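Local atomic coordinates of serine repeat antigen 5 (Plasmodium falciparum, PDB entry 6X42), a protein that belongs to the papain family of cysteine proteases and is probably a pseudo-zymogen, a protease-like protein of the malaria parasite. Residues 28-33 against 239-244; 62-67 against 186-191; 69-74 against 279-284; 98-103 against 273-278. All coordinates share one frame; numbering follows the deposited sequence. Where two conformers were deposited one is given.

In the fold
From the N terminus, the early loop 28-33 comes first and is paired by interaction 1 with strand 236-243, closing a loop of about 205 residues. Interaction 2 is nested inside it and joins helix 53-68 to the turn between helix 172-186 and strand 189-193. Residues 69-74 follow that first helix directly, and interaction 3 ties them to the C-terminal tail, 279-284. Interaction 4 is nested inside interaction 3 and sets helix 99-109 on strand 273-280. Interactions 3 and 4 both cross interactions 1 and 2 along the chain. All four reach the same mixed sheet, and interaction 2 touches each of the other three.

Interaction 1 of 4, residues 28-33 against 239-244; sequences YCNRLK and YWIVRN
The backbone of the early loop passes the strand with Asn-30 CA 7.8 Å from Ile-241 CA, so side chains fill the gap. Residues 239-243 belong to a strand of the mixed sheet of this papain-family fold. The strand leads to Asn-244, whose OD1 bonds to NE2 of His-219, consistent with the His-Asn pair of active papain-like enzymes.

Ile-241 carries most of the contact. Its CB points at the loop, and CG1 lies anti to the carbonyl carbon (chi1 -54°). CD1 at the end of the chain is packed against the backbone and amide of the loop. It lies 3.7 Å from Cys-29 O and 3.6 Å from Asn-30 ND2, with the Asn-30 side chain crossing it at about a right angle. Leu-32 adds a looser apolar touch through CD1 to Ile-241 CG2. Cys-29 is fixed by its disulfide to Cys-24, and its backbone is bonded to Tyr-226 of strand 219-230.

The two tyrosines meet beside the tip of Ile-241. Tyr-239 OH sits at the edge of the Tyr-28 ring, near its plane, 3.8 Å from Tyr-28 CE1. One water links three polar groups. It accepts from Asn-30 ND2 at 3.0 Å and bonds to Tyr-239 OH at 2.8 Å, while its bond to Tyr-28 OH is weak at 3.4 Å.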
# COMPACT_ATOMS: atom_id res chain seq x y z
N TYR A 28 -18.37 -0.42 6.44
CA TYR A 28 -17.52 -1.54 6.82
C TYR A 28 -16.90 -2.14 5.57
O TYR A 28 -17.60 -2.40 4.58
CB TYR A 28 -18.36 -2.60 7.53
CG TYR A 28 -17.63 -3.87 7.89
CD1 TYR A 28 -16.88 -3.95 9.06
CD2 TYR A 28 -17.70 -4.99 7.06
CE1 TYR A 28 -16.21 -5.12 9.40
CE2 TYR A 28 -17.02 -6.16 7.40
CZ TYR A 28 -16.28 -6.21 8.57
OH TYR A 28 -15.62 -7.37 8.92
N CYS A 29 -15.60 -2.40 5.61
CA CYS A 29 -14.92 -3.05 4.50
C CYS A 29 -13.84 -3.96 5.07
O CYS A 29 -12.85 -3.48 5.64
CB CYS A 29 -14.32 -2.01 3.55
SG CYS A 29 -13.44 -2.74 2.14
N ASN A 30 -14.03 -5.26 4.92
CA ASN A 30 -13.02 -6.25 5.30
C ASN A 30 -13.15 -7.41 4.32
O ASN A 30 -13.91 -8.37 4.55
CB ASN A 30 -13.19 -6.69 6.74
CG ASN A 30 -12.07 -7.60 7.21
OD1 ASN A 30 -11.37 -8.19 6.40
ND2 ASN A 30 -11.89 -7.71 8.50
N ARG A 31 -12.42 -7.31 3.21
CA ARG A 31 -12.47 -8.35 2.20
C ARG A 31 -11.78 -9.62 2.66
O ARG A 31 -12.00 -10.68 2.06
CB ARG A 31 -11.83 -7.84 0.91
CG ARG A 31 -12.64 -6.73 0.26
CD ARG A 31 -12.05 -6.35 -1.06
NE ARG A 31 -12.94 -5.49 -1.83
CZ ARG A 31 -12.77 -4.18 -2.03
NH1 ARG A 31 -11.75 -3.52 -1.51
NH2 ARG A 31 -13.65 -3.52 -2.76
N LEU A 32 -10.93 -9.53 3.69
CA LEU A 32 -10.25 -10.71 4.20
C LEU A 32 -11.22 -11.73 4.79
O LEU A 32 -10.87 -12.90 4.92
CB LEU A 32 -9.21 -10.29 5.25
CG LEU A 32 -8.29 -9.12 4.86
CD1 LEU A 32 -7.49 -8.62 6.07
CD2 LEU A 32 -7.35 -9.56 3.75
N LYS A 33 -12.44 -11.31 5.13
CA LYS A 33 -13.46 -12.22 5.65
C LYS A 33 -14.17 -13.00 4.55
O LYS A 33 -14.96 -13.89 4.86
CB LYS A 33 -14.47 -11.43 6.49
CG LYS A 33 -13.88 -10.87 7.79
CD LYS A 33 -14.95 -10.27 8.69
N TYR A 239 -11.92 2.45 12.73
CA TYR A 239 -10.55 1.99 12.52
C TYR A 239 -10.26 1.77 11.04
O TYR A 239 -11.15 1.45 10.26
CB TYR A 239 -10.28 0.68 13.30
CG TYR A 239 -11.16 -0.48 12.91
CD1 TYR A 239 -10.85 -1.31 11.85
CD2 TYR A 239 -12.35 -0.75 13.60
CE1 TYR A 239 -11.67 -2.36 11.49
CE2 TYR A 239 -13.17 -1.81 13.24
CZ TYR A 239 -12.82 -2.60 12.18
OH TYR A 239 -13.63 -3.64 11.78
N TRP A 240 -8.97 1.91 10.68
CA TRP A 240 -8.42 1.38 9.45
C TRP A 240 -7.90 -0.03 9.70
O TRP A 240 -7.34 -0.31 10.77
CB TRP A 240 -7.22 2.22 8.97
CG TRP A 240 -7.51 3.64 8.65
CD1 TRP A 240 -6.92 4.72 9.20
CD2 TRP A 240 -8.46 4.15 7.69
NE1 TRP A 240 -7.42 5.88 8.65
CE2 TRP A 240 -8.37 5.55 7.72
CE3 TRP A 240 -9.36 3.55 6.80
CZ2 TRP A 240 -9.16 6.36 6.93
CZ3 TRP A 240 -10.15 4.35 6.02
CH2 TRP A 240 -10.04 5.74 6.09
N ILE A 241 -8.02 -0.90 8.69
CA ILE A 241 -7.29 -2.16 8.62
C ILE A 241 -6.08 -1.91 7.74
O ILE A 241 -6.22 -1.44 6.59
CB ILE A 241 -8.16 -3.30 8.06
CG1 ILE A 241 -9.46 -3.45 8.85
CG2 ILE A 241 -7.36 -4.59 8.06
CD1 ILE A 241 -10.40 -4.49 8.27
N VAL A 242 -4.90 -2.19 8.28
CA VAL A 242 -3.62 -1.87 7.64
C VAL A 242 -2.82 -3.15 7.44
O VAL A 242 -2.65 -3.95 8.37
CB VAL A 242 -2.82 -0.86 8.49
CG1 VAL A 242 -1.50 -0.49 7.80
CG2 VAL A 242 -3.64 0.39 8.76
N ARG A 243 -2.32 -3.32 6.22
CA ARG A 243 -1.41 -4.39 5.83
C ARG A 243 0.03 -3.91 5.95
O ARG A 243 0.38 -2.85 5.43
CB ARG A 243 -1.68 -4.79 4.39
CG ARG A 243 -0.79 -5.91 3.83
CD ARG A 243 -1.17 -6.19 2.43
NE ARG A 243 -0.25 -7.02 1.68
CZ ARG A 243 -0.40 -8.32 1.41
NH1 ARG A 243 -1.36 -9.04 1.95
NH2 ARG A 243 0.41 -8.90 0.56
N ASN A 244 0.87 -4.70 6.61
CA ASN A 244 2.31 -4.48 6.69
C ASN A 244 3.03 -5.57 5.91
O ASN A 244 2.42 -6.55 5.48
CB ASN A 244 2.74 -4.45 8.16
CG ASN A 244 4.01 -3.65 8.41
OD1 ASN A 244 4.68 -3.18 7.50
ND2 ASN A 244 4.33 -3.51 9.69
O HOH W 1 -13.03 -6.16 10.81

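Interaction 2 of 4, residues 62-67 against 186-191; sequences LETIRC and KGSVIA
The turn that leads from helix 172-186 into strand 189-193 is fastened here to helix 53-68 of the papain-like fold, with Thr-64 meeting Lys-186, Gly-187 and Ser-188. The backbones come very close. Gly-187 CA is 5.0 Å from Thr-64 CA. Gly-187 leaves the helix with a positive phi of 93°, and with no side chain it lets the helix face come this near.

Thr-64 is the main polar group. Its CB points toward the turn, and OG1 lies between the backbone N and the carbonyl carbon (chi1 69°). From there OG1 donates to Lys-186 O at 2.8 Å. The C=O...OG1 angle is 137° and the donor is slightly tilted from the carbonyl plane. This bond gives the carbonyl of the last helical residue a partner. Ser-188 OG lies 2.8 Å from Thr-64 OG1 and is hydrogen-bonded to His-61 ND1. Thr-64 OG1 is also hydrogen-bonded to His-61 O, in the preceding turn of its own helix, so several polar atoms gather round one hydroxyl.

Ile-65 adds an apolar strip. Its side chain runs beside that of Lys-186, both pointing the same way, with Ile-65 CG1 3.9 Å from Lys-186 CB. The lysine chain bends at its end, and NZ makes a salt bridge with Glu-182, one turn back in its own helix.

Toward the C-terminal end of helix 53-68, a disulfide ties Cys-67 to Cys-38. Beyond the turn, Val-189 bonds through its backbone to Ile-223 of strand 219-230, and Ile-190 to Val-275 of strand 273-280.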
# COMPACT_ATOMS: atom_id res chain seq x y z
N LEU A 62 -1.02 -2.17 -6.89
CA LEU A 62 -1.27 -2.67 -8.24
C LEU A 62 -1.90 -4.06 -8.22
O LEU A 62 -2.76 -4.36 -9.06
CB LEU A 62 0.02 -2.69 -9.06
CG LEU A 62 0.59 -1.37 -9.54
CD1 LEU A 62 1.79 -1.64 -10.44
CD2 LEU A 62 -0.48 -0.57 -10.29
N GLU A 63 -1.49 -4.93 -7.29
CA GLU A 63 -2.10 -6.26 -7.17
C GLU A 63 -3.60 -6.16 -6.84
O GLU A 63 -4.41 -6.92 -7.40
CB GLU A 63 -1.36 -7.12 -6.14
CG GLU A 63 0.06 -7.49 -6.59
CD GLU A 63 1.01 -7.87 -5.45
OE1 GLU A 63 0.58 -7.86 -4.27
OE2 GLU A 63 2.19 -8.19 -5.75
N THR A 64 -4.00 -5.24 -5.96
CA THR A 64 -5.43 -5.13 -5.67
C THR A 64 -6.18 -4.52 -6.84
O THR A 64 -7.32 -4.92 -7.11
CB THR A 64 -5.75 -4.41 -4.34
OG1 THR A 64 -5.44 -3.01 -4.41
CG2 THR A 64 -4.99 -5.03 -3.17
N ILE A 65 -5.57 -3.55 -7.53
CA ILE A 65 -6.20 -3.01 -8.73
C ILE A 65 -6.43 -4.12 -9.74
O ILE A 65 -7.50 -4.21 -10.35
CB ILE A 65 -5.36 -1.85 -9.31
CG1 ILE A 65 -5.46 -0.61 -8.42
CG2 ILE A 65 -5.80 -1.56 -10.74
CD1 ILE A 65 -4.42 0.46 -8.69
N ARG A 66 -5.43 -4.99 -9.94
CA ARG A 66 -5.58 -6.13 -10.84
C ARG A 66 -6.71 -7.05 -10.39
O ARG A 66 -7.52 -7.50 -11.21
CB ARG A 66 -4.25 -6.86 -10.98
CG ARG A 66 -3.25 -6.12 -11.88
CD ARG A 66 -1.89 -6.81 -11.97
NE ARG A 66 -2.04 -8.19 -12.41
CZ ARG A 66 -2.20 -8.57 -13.68
NH1 ARG A 66 -2.19 -7.66 -14.65
NH2 ARG A 66 -2.38 -9.84 -13.97
N CYS A 67 -6.81 -7.31 -9.08
CA CYS A 67 -7.93 -8.10 -8.57
C CYS A 67 -9.27 -7.44 -8.89
O CYS A 67 -10.21 -8.11 -9.32
CB CYS A 67 -7.81 -8.27 -7.05
SG CYS A 67 -6.71 -9.58 -6.47
N LYS A 186 -10.36 0.60 -5.71
CA LYS A 186 -9.08 0.04 -6.12
C LYS A 186 -8.60 -1.12 -5.27
O LYS A 186 -7.62 -1.77 -5.63
CB LYS A 186 -8.01 1.14 -6.12
CG LYS A 186 -8.19 2.18 -7.23
CD LYS A 186 -7.27 3.40 -7.05
CE LYS A 186 -7.31 4.29 -8.24
NZ LYS A 186 -8.50 5.16 -8.21
N GLY A 187 -9.26 -1.38 -4.13
CA GLY A 187 -8.90 -2.46 -3.24
C GLY A 187 -7.95 -2.07 -2.13
O GLY A 187 -7.78 -2.85 -1.18
N SER A 188 -7.34 -0.89 -2.22
CA SER A 188 -6.35 -0.46 -1.25
C SER A 188 -5.95 0.97 -1.59
O SER A 188 -6.21 1.46 -2.69
CB SER A 188 -5.09 -1.33 -1.31
OG SER A 188 -4.44 -1.21 -2.58
N VAL A 189 -5.25 1.60 -0.64
CA VAL A 189 -4.37 2.72 -0.94
C VAL A 189 -3.00 2.40 -0.35
O VAL A 189 -2.86 1.54 0.52
CB VAL A 189 -4.88 4.08 -0.42
CG1 VAL A 189 -6.24 4.41 -0.99
CG2 VAL A 189 -4.89 4.10 1.12
N ILE A 190 -1.98 3.11 -0.84
CA ILE A 190 -0.68 3.15 -0.19
C ILE A 190 -0.78 4.18 0.93
O ILE A 190 -1.36 5.25 0.73
CB ILE A 190 0.40 3.55 -1.21
CG1 ILE A 190 0.42 2.61 -2.41
CG2 ILE A 190 1.76 3.63 -0.51
CD1 ILE A 190 1.14 3.21 -3.62
N ALA A 191 -0.24 3.87 2.11
CA ALA A 191 -0.22 4.83 3.20
C ALA A 191 1.18 4.91 3.78
O ALA A 191 1.89 3.90 3.85
CB ALA A 191 -1.21 4.46 4.32

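Interaction 3 of 4, residues 69-74 against 279-284; sequences KGYEPT and VDLPMN
Tyr-71 and Asn-284 lie flat on each other, with ring and amide planes 11° apart. Asn-284 CB sits over the centre of the tyrosine ring, 3.7 Å from the centroid, in a CH-pi contact. Asn-284 CG is anti to its backbone N (chi1 -171°), which sets CG over CD2 of the ring, with OD1 near CE2. ND2 instead donates to Gly-70 O at 3.0 Å, lying above that carbonyl plane, while the acceptor is in the plane of the amide. This bond fixes the rotation of the amide. Asn-284 N gives a nearly straight bond to Lys-69 O at 2.9 Å.

The tip of Tyr-71 has its own partner. OH donates to Pro-282 O at 2.7 Å, and the acceptor sits at the ring edge. Leu-281 crosses the ring obliquely, with CD2 3.7 Å from Tyr-71 CE1.

Next to this, Lys-69 and Met-283 cross at about a right angle. Lys-69 CD presses tightly on Met-283 SD at 3.3 Å. Met-283 is bent at chi2 and chi3, and its CE lies against Lys-69 O.

The contact joins the C-terminal tail after strand 273-280 to the end of helix 53-68. That helix ends in a Schellman motif with Gly-70 as C-prime residue. Arg-66 in its last turn makes a cation-pi contact with Tyr-71, and Leu-281 also packs on the Arg-66 side chain.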
# COMPACT_ATOMS: atom_id res chain seq x y z
N LYS A 69 -10.03 -5.64 -11.32
CA LYS A 69 -10.28 -5.73 -12.76
C LYS A 69 -10.43 -7.17 -13.24
O LYS A 69 -10.55 -7.40 -14.45
CB LYS A 69 -9.17 -5.00 -13.54
CG LYS A 69 -9.14 -3.45 -13.35
CD LYS A 69 -10.53 -2.81 -13.38
CE LYS A 69 -10.54 -1.28 -13.29
NZ LYS A 69 -11.09 -0.82 -11.99
N GLY A 70 -10.45 -8.14 -12.33
CA GLY A 70 -10.77 -9.51 -12.67
C GLY A 70 -9.59 -10.43 -12.93
O GLY A 70 -9.79 -11.56 -13.39
N TYR A 71 -8.37 -9.98 -12.66
CA TYR A 71 -7.19 -10.81 -12.85
C TYR A 71 -6.93 -11.69 -11.63
O TYR A 71 -7.45 -11.45 -10.54
CB TYR A 71 -5.96 -9.94 -13.15
CG TYR A 71 -6.09 -9.18 -14.45
CD1 TYR A 71 -6.63 -7.90 -14.48
CD2 TYR A 71 -5.68 -9.75 -15.65
CE1 TYR A 71 -6.77 -7.21 -15.67
CE2 TYR A 71 -5.81 -9.07 -16.84
CZ TYR A 71 -6.35 -7.80 -16.85
OH TYR A 71 -6.48 -7.13 -18.05
N GLU A 72 -6.13 -12.73 -11.83
CA GLU A 72 -5.75 -13.61 -10.75
C GLU A 72 -4.89 -12.87 -9.72
O GLU A 72 -4.25 -11.86 -10.04
CB GLU A 72 -4.91 -14.76 -11.31
CG GLU A 72 -5.69 -15.81 -12.10
CD GLU A 72 -6.83 -16.42 -11.31
OE1 GLU A 72 -7.99 -16.27 -11.75
OE2 GLU A 72 -6.56 -17.02 -10.25
N PRO A 73 -4.82 -13.38 -8.46
CA PRO A 73 -3.98 -12.75 -7.43
C PRO A 73 -2.50 -13.14 -7.53
O PRO A 73 -1.92 -13.75 -6.64
CB PRO A 73 -4.64 -13.24 -6.13
CG PRO A 73 -5.23 -14.57 -6.48
CD PRO A 73 -5.67 -14.46 -7.91
N THR A 74 -1.88 -12.76 -8.64
CA THR A 74 -0.49 -13.11 -8.91
C THR A 74 0.42 -12.03 -8.36
O THR A 74 0.22 -10.85 -8.65
CB THR A 74 -0.27 -13.22 -10.43
OG1 THR A 74 -1.26 -14.07 -11.00
CG2 THR A 74 1.10 -13.77 -10.71
N VAL A 279 -4.13 4.40 -13.18
CA VAL A 279 -3.75 3.50 -14.26
C VAL A 279 -4.96 3.10 -15.09
O VAL A 279 -6.10 3.07 -14.61
CB VAL A 279 -3.03 2.24 -13.73
CG1 VAL A 279 -1.81 2.64 -12.89
CG2 VAL A 279 -4.00 1.41 -12.92
N ASP A 280 -4.71 2.80 -16.36
CA ASP A 280 -5.69 2.19 -17.24
C ASP A 280 -5.32 0.72 -17.38
O ASP A 280 -4.16 0.40 -17.67
CB ASP A 280 -5.72 2.86 -18.62
CG ASP A 280 -6.66 2.15 -19.60
N LEU A 281 -6.26 -0.14 -17.11
CA LEU A 281 -6.04 -1.57 -17.22
C LEU A 281 -7.35 -2.19 -17.66
O LEU A 281 -8.36 -2.06 -16.95
CB LEU A 281 -5.61 -2.13 -15.86
CG LEU A 281 -5.36 -3.64 -15.83
CD1 LEU A 281 -4.15 -4.01 -16.69
CD2 LEU A 281 -5.17 -4.13 -14.40
N PRO A 282 -7.41 -2.85 -18.82
CA PRO A 282 -8.67 -3.45 -19.26
C PRO A 282 -9.15 -4.52 -18.28
O PRO A 282 -8.35 -5.19 -17.63
CB PRO A 282 -8.35 -4.05 -20.63
CG PRO A 282 -6.86 -4.04 -20.77
CD PRO A 282 -6.30 -3.08 -19.77
N MET A 283 -10.47 -4.64 -18.17
CA MET A 283 -11.05 -5.76 -17.44
C MET A 283 -10.59 -7.06 -18.07
O MET A 283 -10.50 -7.18 -19.30
CB MET A 283 -12.58 -5.70 -17.46
CG MET A 283 -13.15 -4.42 -16.89
SD MET A 283 -12.92 -4.28 -15.09
CE MET A 283 -13.72 -5.76 -14.47
N ASN A 284 -10.28 -8.04 -17.23
CA ASN A 284 -9.81 -9.33 -17.71
C ASN A 284 -10.88 -10.05 -18.52
O ASN A 284 -11.99 -10.25 -18.03
CB ASN A 284 -9.38 -10.19 -16.53
CG ASN A 284 -8.68 -11.46 -16.95
OD1 ASN A 284 -8.22 -11.57 -18.09
ND2 ASN A 284 -8.60 -12.42 -16.05

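Interaction 4 of 4, residues 98-103 against 273-278; sequences SPMEFL and SVVIFN
Phe-277 on strand 273-277 turns its ring toward the first turn of helix 99-109, where Pro-99, Phe-102 and Leu-103 meet it. The axes of segments 99-103 and 273-277 are 10.3 Å apart and run nearly parallel, at 15°. Ser-98 is the N-cap of the helix, its OG accepting from Glu-101 N.

From CB, which points toward the helix, CG of Phe-277 is placed beside the backbone N (chi1 -70°). CG then lies under Leu-103 CD2, and this methyl sits over the centre of the ring, 3.7 Å from the centroid. CD1 meets both Leu-103 methyls, and CD2 meets CD2 of the leucine. Further out, CE1 is 3.7 Å from Leu-103 CG. Pro-99 CB approaches CE1 at the ring edge, at 3.9 Å. CE2 is 3.7 Å from Phe-102 CD2, which approaches obliquely. CZ, at the tip, touches Phe-102 CD2 and Pro-99 O.

The rings of Phe-102 and Phe-277 are near parallel, with planes 12° apart, but slid so far that they barely overlap. Val-275 extends the patch, with CG1 against Pro-99 CB at 4.1 Å. Helix 53-68 closes in through Ser-58, which touches Pro-99, Phe-102 and Phe-277, and through His-61, whose NE2 bonds to Phe-277 N.

The side chains that meet are all apolar, and the segments share no hydrogen bond. This contact therefore rests mainly on van der Waals packing and the hydrophobic effect, with the ring of Phe-277 gripped by a leucine methyl on one face and a proline at its rim.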
# COMPACT_ATOMS: atom_id res chain seq x y z
N SER A 98 10.32 5.86 -2.95
CA SER A 98 8.98 6.42 -2.88
C SER A 98 8.09 5.74 -3.91
O SER A 98 8.58 5.19 -4.91
CB SER A 98 9.01 7.92 -3.18
OG SER A 98 9.36 8.10 -4.54
N PRO A 99 6.77 5.84 -3.74
CA PRO A 99 5.86 5.39 -4.80
C PRO A 99 6.06 6.11 -6.11
O PRO A 99 5.84 5.51 -7.17
CB PRO A 99 4.46 5.66 -4.21
CG PRO A 99 4.69 5.58 -2.74
CD PRO A 99 6.05 6.20 -2.51
N MET A 100 6.48 7.37 -6.07
CA MET A 100 6.83 8.09 -7.29
C MET A 100 7.93 7.37 -8.05
O MET A 100 7.86 7.23 -9.28
CB MET A 100 7.24 9.52 -6.91
CG MET A 100 6.22 10.27 -5.99
SD MET A 100 6.20 9.96 -4.18
CE MET A 100 4.46 10.18 -3.84
N GLU A 101 8.97 6.92 -7.35
CA GLU A 101 10.03 6.23 -8.08
C GLU A 101 9.54 4.87 -8.59
O GLU A 101 9.95 4.42 -9.67
CB GLU A 101 11.32 6.07 -7.27
CG GLU A 101 12.39 5.43 -8.20
CD GLU A 101 13.77 5.14 -7.59
OE1 GLU A 101 13.99 5.30 -6.37
OE2 GLU A 101 14.66 4.73 -8.37
N PHE A 102 8.69 4.21 -7.82
CA PHE A 102 8.11 2.94 -8.27
C PHE A 102 7.47 3.10 -9.65
O PHE A 102 7.71 2.29 -10.56
CB PHE A 102 7.12 2.45 -7.22
CG PHE A 102 6.48 1.15 -7.55
CD1 PHE A 102 7.00 -0.05 -7.05
CD2 PHE A 102 5.31 1.11 -8.29
CE1 PHE A 102 6.40 -1.25 -7.35
CE2 PHE A 102 4.70 -0.10 -8.58
CZ PHE A 102 5.25 -1.29 -8.11
N LEU A 103 6.66 4.14 -9.83
CA LEU A 103 6.05 4.33 -11.14
C LEU A 103 7.09 4.62 -12.22
O LEU A 103 6.93 4.19 -13.36
CB LEU A 103 5.03 5.46 -11.08
CG LEU A 103 3.76 5.16 -10.30
CD1 LEU A 103 2.88 6.39 -10.35
CD2 LEU A 103 3.00 3.97 -10.83
N SER A 273 0.10 10.18 5.23
CA SER A 273 -0.28 10.48 3.87
C SER A 273 -0.72 9.19 3.20
O SER A 273 -0.39 8.08 3.66
CB SER A 273 0.88 11.14 3.11
OG SER A 273 2.09 10.43 3.25
N VAL A 274 -1.45 9.35 2.11
CA VAL A 274 -1.83 8.24 1.25
C VAL A 274 -1.50 8.57 -0.19
O VAL A 274 -1.51 9.74 -0.60
CB VAL A 274 -3.32 7.86 1.42
CG1 VAL A 274 -3.64 7.36 2.83
CG2 VAL A 274 -4.24 8.99 1.07
N VAL A 275 -1.28 7.52 -0.98
CA VAL A 275 -1.00 7.62 -2.40
C VAL A 275 -1.87 6.62 -3.15
O VAL A 275 -2.02 5.47 -2.72
CB VAL A 275 0.50 7.38 -2.72
CG1 VAL A 275 0.78 7.48 -4.21
CG2 VAL A 275 1.37 8.34 -1.96
N ILE A 276 -2.42 7.06 -4.27
CA ILE A 276 -3.14 6.20 -5.21
C ILE A 276 -2.48 6.31 -6.58
O ILE A 276 -1.93 7.35 -6.95
CB ILE A 276 -4.65 6.49 -5.30
CG1 ILE A 276 -4.92 7.88 -5.85
CG2 ILE A 276 -5.30 6.35 -3.94
CD1 ILE A 276 -6.37 8.10 -6.20
N PHE A 277 -2.49 5.19 -7.30
CA PHE A 277 -1.98 5.13 -8.66
C PHE A 277 -3.13 5.28 -9.64
O PHE A 277 -4.19 4.66 -9.47
CB PHE A 277 -1.26 3.82 -8.90
CG PHE A 277 0.07 3.68 -8.17
CD1 PHE A 277 0.77 4.78 -7.68
CD2 PHE A 277 0.64 2.42 -8.02
CE1 PHE A 277 2.00 4.60 -7.04
CE2 PHE A 277 1.87 2.25 -7.39
CZ PHE A 277 2.55 3.34 -6.92
N ASN A 278 -2.90 6.08 -10.68
CA ASN A 278 -3.90 6.33 -11.72
C ASN A 278 -3.48 5.54 -12.96
O ASN A 278 -2.58 5.95 -13.69
CB ASN A 278 -3.97 7.82 -11.98
CG ASN A 278 -4.28 8.61 -10.72
OD1 ASN A 278 -5.18 8.25 -9.97
ND2 ASN A 278 -3.53 9.66 -10.48